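Local coordinates for uncharacterized protein Dfer_1899 (Dyadobacter fermentans, PDB 5HX0) that is of unknown function but belongs to the sialidase-like BNR-repeat family and folds as a beta-propeller, at residues P193-T198 with D228-N233; K234-L239 with V255-K260. One frame throughout, in Å; residues are numbered along the deposited sequence.

Contacts 1 and 2 sit on one four-stranded antiparallel sheet, a blade of the propeller, with their centres about 12 Å apart. Contact 1 lays the loop 193-198 against the end of strand 220-229. Contact 2 pairs the next strand, 234-242, with the end of 250-256. Asp228 ties them together. Its OD1 forms a salt bridge with Lys234 NZ at 3.0 Å, and its OD2 lies 2.8 Å from Ser236 OG, probably a hydrogen bond. Pro193 CG packs 3.4 Å from His238 CE1. A bound glycerol, probably from the crystallisation liquor, lies about 3 Å from the side chain of Gln230 in contact 1.

Contact 1 of 2, residues P193-T198 with D228-N233; sequences PEINYT and DRQSPN
Ile195 packs against Asp228, Arg229 and Gln230, where a loop of the propeller meets the end of a blade strand. The segment 193-198 belongs to the long connection between strands 183-186 and 213-214. The segment 228-233 leaves strand 220-229 and turns toward strand 234-242. Asp228 and Arg229 both face Lys234, which makes a classic beta bulge at this strand end.

The closer packing gathers around the Ile195 side chain and the carbonyl oxygen of Pro193. CG1 of Ile195 sits between the backbone N and the carbonyl carbon (chi1 69°), and chi2 of 180° extends CD1 beyond it. CD1 meets CB of Gln230 at 3.7 Å, and the two side chains cross at about a right angle. The CG2 branch rests more loosely on the backbone carbonyl of Asp228. The carbonyl oxygen of Pro193 approaches CA of Asp228 at 3.5 Å in a CA-H...O contact. CB of Asp228 lies almost as near to that oxygen. The carboxylate of Asp228 is engaged elsewhere, by Lys234 and Ser236.

No direct hydrogen bond joins the two segments. A water bridges them instead. It donates to Pro193 O at 2.7 Å and, weakly, to Asp228 O. Behind Ile195, the loop is braced from within: the backbone N of Asn196 donates to the anti lone pair of Glu194 OE2. The other carboxylate oxygen, OE1, accepts from the backbone N of Thr227, which fastens the loop to the strand.

The solvent side is looser. Gln230 is exposed, and its chain runs extended beyond CG. Past it, Ser231 and Pro232 form an exposed turn with a cis peptide bond between them. This turn is held by the Arg229 side chain, whose NE donates in the guanidinium plane to Pro232 O at 3.2 Å.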
ATOM      1  N   PRO A 193     -11.071   1.595 -29.346  1.00 24.43           N
ATOM      2  CA  PRO A 193     -11.110   3.070 -29.382  1.00 24.29           C
ATOM      3  C   PRO A 193     -10.040   3.755 -28.548  1.00 23.02           C
ATOM      4  O   PRO A 193      -9.716   4.913 -28.831  1.00 24.48           O
ATOM      5  CB  PRO A 193     -12.513   3.394 -28.849  1.00 26.29           C
ATOM      6  CG  PRO A 193     -13.315   2.177 -29.191  1.00 29.05           C
ATOM      7  CD  PRO A 193     -12.380   1.030 -28.966  1.00 20.88           C
ATOM      8  N   GLU A 194      -9.487   3.094 -27.536  1.00 18.58           N
ATOM      9  CA  GLU A 194      -8.530   3.713 -26.618  1.00 19.34           C
ATOM     10  C   GLU A 194      -7.159   3.862 -27.273  1.00 19.58           C
ATOM     11  O   GLU A 194      -6.575   2.874 -27.724  1.00 24.43           O
ATOM     12  CB  GLU A 194      -8.410   2.860 -25.351  1.00 18.38           C
ATOM     13  CG  GLU A 194      -7.266   3.244 -24.422  1.00 15.86           C
ATOM     14  CD  GLU A 194      -7.483   4.627 -23.805  1.00 25.11           C
ATOM     15  OE1 GLU A 194      -8.534   4.822 -23.156  1.00 23.38           O
ATOM     16  OE2 GLU A 194      -6.626   5.519 -23.988  1.00 24.06           O
ATOM     17  N   ILE A 195      -6.615   5.079 -27.266  1.00 22.84           N
ATOM     18  CA  ILE A 195      -5.342   5.315 -27.937  1.00 23.27           C
ATOM     19  C   ILE A 195      -4.115   5.197 -27.046  1.00 24.28           C
ATOM     20  O   ILE A 195      -3.005   5.071 -27.576  1.00 21.42           O
ATOM     21  CB  ILE A 195      -5.284   6.711 -28.584  1.00 20.80           C
ATOM     22  CG1 ILE A 195      -5.229   7.784 -27.486  1.00 24.33           C
ATOM     23  CG2 ILE A 195      -6.447   6.893 -29.594  1.00 22.34           C
ATOM     24  CD1 ILE A 195      -5.157   9.201 -27.999  1.00 25.08           C
ATOM     25  N   ASN A 196      -4.268   5.258 -25.724  1.00 21.83           N
ATOM     26  CA  ASN A 196      -3.110   5.399 -24.846  1.00 21.63           C
ATOM     27  C   ASN A 196      -2.404   4.069 -24.582  1.00 18.11           C
ATOM     28  O   ASN A 196      -2.990   2.984 -24.686  1.00 21.86           O
ATOM     29  CB  ASN A 196      -3.517   6.005 -23.504  1.00 18.72           C
ATOM     30  CG  ASN A 196      -3.881   7.449 -23.619  1.00 27.39           C
ATOM     31  OD1 ASN A 196      -4.999   7.846 -23.297  1.00 37.74           O
ATOM     32  ND2 ASN A 196      -2.947   8.250 -24.098  1.00 20.75           N
ATOM     33  N   TYR A 197      -1.117   4.182 -24.240  1.00 18.82           N
ATOM     34  CA  TYR A 197      -0.341   3.142 -23.580  1.00 20.36           C
ATOM     35  C   TYR A 197      -0.184   3.488 -22.103  1.00 19.70           C
ATOM     36  O   TYR A 197      -0.163   4.664 -21.730  1.00 20.63           O
ATOM     37  CB  TYR A 197       1.048   2.993 -24.225  1.00 23.59           C
ATOM     38  CG  TYR A 197       0.967   2.484 -25.650  1.00 22.65           C
ATOM     39  CD1 TYR A 197       0.918   1.119 -25.911  1.00 29.85           C
ATOM     40  CD2 TYR A 197       0.906   3.361 -26.721  1.00 25.47           C
ATOM     41  CE1 TYR A 197       0.814   0.630 -27.205  1.00 31.82           C
ATOM     42  CE2 TYR A 197       0.805   2.883 -28.032  1.00 33.61           C
ATOM     43  CZ  TYR A 197       0.762   1.515 -28.261  1.00 36.04           C
ATOM     44  OH  TYR A 197       0.665   1.016 -29.542  1.00 43.89           O
ATOM     45  N   THR A 198      -0.061   2.454 -21.263  1.00 18.69           N
ATOM     46  CA  THR A 198       0.200   2.672 -19.842  1.00 18.36           C
ATOM     47  C   THR A 198       1.623   3.183 -19.613  1.00 21.81           C
ATOM     48  O   THR A 198       2.475   3.155 -20.497  1.00 21.26           O
ATOM     49  CB  THR A 198       0.045   1.385 -19.033  1.00 15.68           C
ATOM     50  OG1 THR A 198       1.174   0.531 -19.279  1.00 18.43           O
ATOM     51  CG2 THR A 198      -1.248   0.645 -19.380  1.00 15.27           C
ATOM     52  N   ASP A 228     -10.259   8.621 -27.197  1.00 17.98           N
ATOM     53  CA  ASP A 228     -10.275   8.332 -28.622  1.00 21.08           C
ATOM     54  C   ASP A 228      -9.731   9.464 -29.483  1.00 28.43           C
ATOM     55  O   ASP A 228      -9.674   9.315 -30.703  1.00 30.68           O
ATOM     56  CB  ASP A 228     -11.683   7.934 -29.098  1.00 21.02           C
ATOM     57  CG  ASP A 228     -12.761   8.962 -28.786  1.00 25.36           C
ATOM     58  OD1 ASP A 228     -12.469  10.134 -28.461  1.00 25.94           O
ATOM     59  OD2 ASP A 228     -13.942   8.557 -28.890  1.00 27.44           O
ATOM     60  N   ARG A 229      -9.307  10.570 -28.883  1.00 30.12           N
ATOM     61  CA  ARG A 229      -8.623  11.640 -29.594  1.00 32.98           C
ATOM     62  C   ARG A 229      -7.665  12.289 -28.610  1.00 26.59           C
ATOM     63  O   ARG A 229      -7.984  12.416 -27.426  1.00 28.38           O
ATOM     64  CB  ARG A 229      -9.604  12.683 -30.156  1.00 30.99           C
ATOM     65  CG  ARG A 229      -8.929  13.900 -30.794  1.00 37.43           C
ATOM     66  CD  ARG A 229      -9.918  14.711 -31.604  1.00 38.46           C
ATOM     67  NE  ARG A 229     -10.800  15.524 -30.766  1.00 47.46           N
ATOM     68  CZ  ARG A 229     -11.998  15.959 -31.159  1.00 47.06           C
ATOM     69  NH1 ARG A 229     -12.462  15.640 -32.363  1.00 53.22           N
ATOM     70  NH2 ARG A 229     -12.738  16.704 -30.350  1.00 43.20           N
ATOM     71  N   GLN A 230      -6.500  12.698 -29.102  1.00 25.85           N
ATOM     72  CA  GLN A 230      -5.486  13.189 -28.180  1.00 31.16           C
ATOM     73  C   GLN A 230      -5.498  14.705 -28.036  1.00 38.79           C
ATOM     74  O   GLN A 230      -5.346  15.213 -26.920  1.00 44.48           O
ATOM     75  CB  GLN A 230      -4.112  12.722 -28.640  1.00 33.44           C
ATOM     76  CG  GLN A 230      -3.008  13.068 -27.682  1.00 43.48           C
ATOM     77  CD  GLN A 230      -1.665  12.573 -28.170  1.00 54.61           C
ATOM     78  OE1 GLN A 230      -1.574  11.889 -29.194  1.00 55.87           O
ATOM     79  NE2 GLN A 230      -0.612  12.923 -27.446  1.00 60.10           N
ATOM     80  N   SER A 231      -5.656  15.441 -29.135  1.00 34.43           N
ATOM     81  CA  SER A 231      -5.695  16.904 -29.066  1.00 41.38           C
ATOM     82  C   SER A 231      -6.767  17.478 -29.983  1.00 47.75           C
ATOM     83  O   SER A 231      -6.678  17.368 -31.204  1.00 55.49           O
ATOM     84  CB  SER A 231      -4.338  17.506 -29.420  1.00 45.36           C
ATOM     85  OG  SER A 231      -3.327  17.020 -28.560  1.00 50.35           O
ATOM     86  N   PRO A 232      -7.804  18.081 -29.386  1.00 45.70           N
ATOM     87  CA  PRO A 232      -7.952  18.104 -27.929  1.00 43.52           C
ATOM     88  C   PRO A 232      -8.430  16.746 -27.388  1.00 40.97           C
ATOM     89  O   PRO A 232      -9.022  15.970 -28.142  1.00 38.56           O
ATOM     90  CB  PRO A 232      -8.999  19.197 -27.704  1.00 38.76           C
ATOM     91  CG  PRO A 232      -9.858  19.126 -28.925  1.00 39.17           C
ATOM     92  CD  PRO A 232      -8.943  18.723 -30.070  1.00 41.24           C
ATOM     93  N   ASN A 233      -8.134  16.465 -26.119  1.00 40.35           N
ATOM     94  CA  ASN A 233      -8.548  15.217 -25.484  1.00 37.98           C
ATOM     95  C   ASN A 233     -10.050  14.990 -25.651  1.00 25.22           C
ATOM     96  O   ASN A 233     -10.854  15.902 -25.450  1.00 27.92           O
ATOM     97  CB  ASN A 233      -8.172  15.261 -23.998  1.00 37.00           C
ATOM     98  CG  ASN A 233      -8.551  13.997 -23.256  1.00 43.40           C
ATOM     99  OD1 ASN A 233      -9.681  13.853 -22.778  1.00 44.78           O
ATOM    100  ND2 ASN A 233      -7.604  13.071 -23.149  1.00 39.27           N
TER
HETATM  101  O   HOH W   1      -9.761   5.873 -31.324  1.00 27.80           O

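Contact 2 of 2, residues K234-L239 with V255-K260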
ATOM      1  N   LYS A 234     -10.427  13.777 -26.054  1.00 24.23           N
ATOM      2  CA  LYS A 234     -11.832  13.388 -26.069  1.00 23.06           C
ATOM      3  C   LYS A 234     -11.964  11.949 -25.594  1.00 23.85           C
ATOM      4  O   LYS A 234     -11.119  11.103 -25.907  1.00 24.46           O
ATOM      5  CB  LYS A 234     -12.469  13.531 -27.463  1.00 18.37           C
ATOM      6  CG  LYS A 234     -14.009  13.511 -27.434  1.00 19.49           C
ATOM      7  CD  LYS A 234     -14.592  13.787 -28.817  1.00 23.43           C
ATOM      8  CE  LYS A 234     -14.154  12.736 -29.805  1.00 21.03           C
ATOM      9  NZ  LYS A 234     -14.878  11.419 -29.615  1.00 22.55           N
ATOM     10  N   THR A 235     -13.030  11.679 -24.842  1.00 20.38           N
ATOM     11  CA  THR A 235     -13.366  10.330 -24.417  1.00 19.10           C
ATOM     12  C   THR A 235     -14.762   9.959 -24.894  1.00 19.67           C
ATOM     13  O   THR A 235     -15.631  10.825 -25.100  1.00 16.30           O
ATOM     14  CB  THR A 235     -13.283  10.159 -22.875  1.00 19.74           C
ATOM     15  OG1 THR A 235     -14.201  11.053 -22.220  1.00 21.49           O
ATOM     16  CG2 THR A 235     -11.866  10.408 -22.365  1.00 20.86           C
ATOM     17  N   SER A 236     -14.968   8.653 -25.056  1.00 17.06           N
ATOM     18  CA  SER A 236     -16.266   8.080 -25.396  1.00 18.82           C
ATOM     19  C   SER A 236     -16.518   6.875 -24.493  1.00 14.64           C
ATOM     20  O   SER A 236     -15.598   6.354 -23.857  1.00 15.89           O
ATOM     21  CB  SER A 236     -16.317   7.664 -26.884  1.00 14.78           C
ATOM     22  OG  SER A 236     -15.224   6.798 -27.165  1.00 18.62           O
ATOM     23  N   ASN A 237     -17.776   6.435 -24.443  1.00 22.84           N
ATOM     24  CA  ASN A 237     -18.196   5.314 -23.613  1.00 19.70           C
ATOM     25  C   ASN A 237     -18.520   4.103 -24.480  1.00 17.95           C
ATOM     26  O   ASN A 237     -19.032   4.232 -25.603  1.00 19.76           O
ATOM     27  CB  ASN A 237     -19.430   5.663 -22.764  1.00 19.60           C
ATOM     28  CG  ASN A 237     -19.092   6.534 -21.558  1.00 15.30           C
ATOM     29  OD1 ASN A 237     -19.778   7.515 -21.289  1.00 19.84           O
ATOM     30  ND2 ASN A 237     -18.024   6.180 -20.831  1.00 12.16           N
ATOM     31  N   HIS A 238     -18.247   2.930 -23.921  1.00 16.19           N
ATOM     32  CA  HIS A 238     -18.342   1.651 -24.605  1.00 16.41           C
ATOM     33  C   HIS A 238     -18.795   0.614 -23.587  1.00 19.33           C
ATOM     34  O   HIS A 238     -18.385   0.665 -22.426  1.00 18.73           O
ATOM     35  CB  HIS A 238     -16.981   1.291 -25.227  1.00 19.76           C
ATOM     36  CG  HIS A 238     -16.451   2.379 -26.104  1.00 20.65           C
ATOM     37  ND1 HIS A 238     -16.758   2.459 -27.446  1.00 19.09           N
ATOM     38  CD2 HIS A 238     -15.736   3.491 -25.815  1.00 20.25           C
ATOM     39  CE1 HIS A 238     -16.214   3.550 -27.957  1.00 25.00           C
ATOM     40  NE2 HIS A 238     -15.593   4.198 -26.989  1.00 19.93           N
ATOM     41  N   LEU A 239     -19.672  -0.291 -24.010  1.00 16.25           N
ATOM     42  CA  LEU A 239     -20.186  -1.329 -23.123  1.00 16.59           C
ATOM     43  C   LEU A 239     -19.312  -2.579 -23.202  1.00 18.76           C
ATOM     44  O   LEU A 239     -19.125  -3.146 -24.287  1.00 24.04           O
ATOM     45  CB  LEU A 239     -21.627  -1.678 -23.483  1.00 15.11           C
ATOM     46  CG  LEU A 239     -22.285  -2.797 -22.665  1.00 17.94           C
ATOM     47  CD1 LEU A 239     -22.419  -2.402 -21.204  1.00 13.50           C
ATOM     48  CD2 LEU A 239     -23.642  -3.152 -23.253  1.00 21.17           C
ATOM     49  N   VAL A 255     -21.355   3.193 -26.626  1.00 20.63           N
ATOM     50  CA  VAL A 255     -22.486   3.687 -25.832  1.00 21.83           C
ATOM     51  C   VAL A 255     -22.780   5.155 -26.113  1.00 18.79           C
ATOM     52  O   VAL A 255     -23.935   5.546 -26.275  1.00 18.00           O
ATOM     53  CB  VAL A 255     -22.223   3.454 -24.326  1.00 14.97           C
ATOM     54  CG1 VAL A 255     -23.252   4.225 -23.480  1.00 15.14           C
ATOM     55  CG2 VAL A 255     -22.249   1.954 -24.006  1.00 20.61           C
ATOM     56  N   ALA A 256     -21.752   5.997 -26.125  1.00 21.66           N
ATOM     57  CA  ALA A 256     -21.937   7.418 -26.392  1.00 21.47           C
ATOM     58  C   ALA A 256     -20.644   7.949 -26.984  1.00 24.44           C
ATOM     59  O   ALA A 256     -19.582   7.825 -26.366  1.00 23.62           O
ATOM     60  CB  ALA A 256     -22.306   8.201 -25.126  1.00 18.07           C
ATOM     61  N   VAL A 257     -20.737   8.503 -28.192  1.00 24.59           N
ATOM     62  CA  VAL A 257     -19.594   9.044 -28.928  1.00 25.16           C
ATOM     63  C   VAL A 257     -20.054  10.323 -29.615  1.00 27.49           C
ATOM     64  O   VAL A 257     -21.153  10.376 -30.180  1.00 26.57           O
ATOM     65  CB  VAL A 257     -19.043   8.050 -29.980  1.00 27.85           C
ATOM     66  CG1 VAL A 257     -17.739   8.557 -30.567  1.00 34.69           C
ATOM     67  CG2 VAL A 257     -18.862   6.660 -29.398  1.00 33.82           C
ATOM     68  N   ASP A 258     -19.219  11.357 -29.564  1.00 22.45           N
ATOM     69  CA  ASP A 258     -19.526  12.602 -30.249  1.00 25.66           C
ATOM     70  C   ASP A 258     -18.240  13.195 -30.798  1.00 30.04           C
ATOM     71  O   ASP A 258     -17.158  12.942 -30.274  1.00 26.81           O
ATOM     72  CB  ASP A 258     -20.191  13.618 -29.322  1.00 21.49           C
ATOM     73  CG  ASP A 258     -20.728  14.814 -30.077  1.00 27.91           C
ATOM     74  OD1 ASP A 258     -21.675  14.625 -30.854  1.00 26.00           O
ATOM     75  OD2 ASP A 258     -20.197  15.926 -29.912  1.00 23.71           O
ATOM     76  N   GLU A 259     -18.372  14.021 -31.840  1.00 27.15           N
ATOM     77  CA  GLU A 259     -17.191  14.659 -32.421  1.00 30.92           C
ATOM     78  C   GLU A 259     -16.557  15.657 -31.466  1.00 24.42           C
ATOM     79  O   GLU A 259     -15.337  15.849 -31.501  1.00 27.12           O
ATOM     80  CB  GLU A 259     -17.542  15.365 -33.735  1.00 40.43           C
ATOM     81  CG  GLU A 259     -17.769  14.430 -34.905  1.00 57.12           C
ATOM     82  CD  GLU A 259     -16.567  13.543 -35.184  1.00 72.33           C
ATOM     83  OE1 GLU A 259     -15.418  14.018 -35.027  1.00 72.83           O
ATOM     84  OE2 GLU A 259     -16.774  12.366 -35.556  1.00 80.91           O
ATOM     85  N   LYS A 260     -17.353  16.310 -30.625  1.00 25.54           N
ATOM     86  CA  LYS A 260     -16.817  17.321 -29.717  1.00 30.61           C
ATOM     87  C   LYS A 260     -17.019  16.994 -28.249  1.00 26.28           C
ATOM     88  O   LYS A 260     -16.116  17.216 -27.450  1.00 27.70           O
ATOM     89  CB  LYS A 260     -17.445  18.691 -30.016  1.00 39.32           C
ATOM     90  CG  LYS A 260     -16.965  19.289 -31.326  1.00 51.38           C
ATOM     91  CD  LYS A 260     -17.543  20.668 -31.573  1.00 55.19           C
ATOM     92  CE  LYS A 260     -17.279  21.105 -33.008  1.00 64.79           C
ATOM     93  NZ  LYS A 260     -17.841  20.140 -34.007  1.00 65.07           N
TER
HETATM   94  O   HOH W   2     -16.978  11.497 -27.545  1.00 19.85           O
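CG of Lys234 lies anti to the backbone N (chi1 -164°), and the chain then bends at chi3 and chi4 to bring NZ to Asp258 O. This hydrogen bond is 2.8 Å long, with NZ tilted 22° from the carbonyl plane. CD and CE also pass close to that oxygen. Beside its salt bridge to Asp228, NZ also donates to a water, which accepts from Asp258 N and lies 2.9 Å from Thr235 O.

The segments belong to the antiparallel hairpin of strands 234-242 and 250-256, in a blade of the propeller; past Ala256 the second one leaves the strand. Asn237 and Ala256 are a hydrogen-bonded pair, with Asn237 N donating to Ala256 O at 3.0 Å. Val255 and Ala256 both face Asn237 in a classic beta bulge. Their N atoms reach Asn237 O from the same face of its carbonyl plane, Val255 N at 2.7 Å and Ala256 N at 3.3 Å.

CG2 of Val255 packs on CB of Leu239 at 3.7 Å. CG2 of Val257 touches CB of Ser236 at the same distance. Asp258 opens an Asx turn: Lys260 N meets its OD2 from above the carboxylate plane, and Val261 N also donates to OD2.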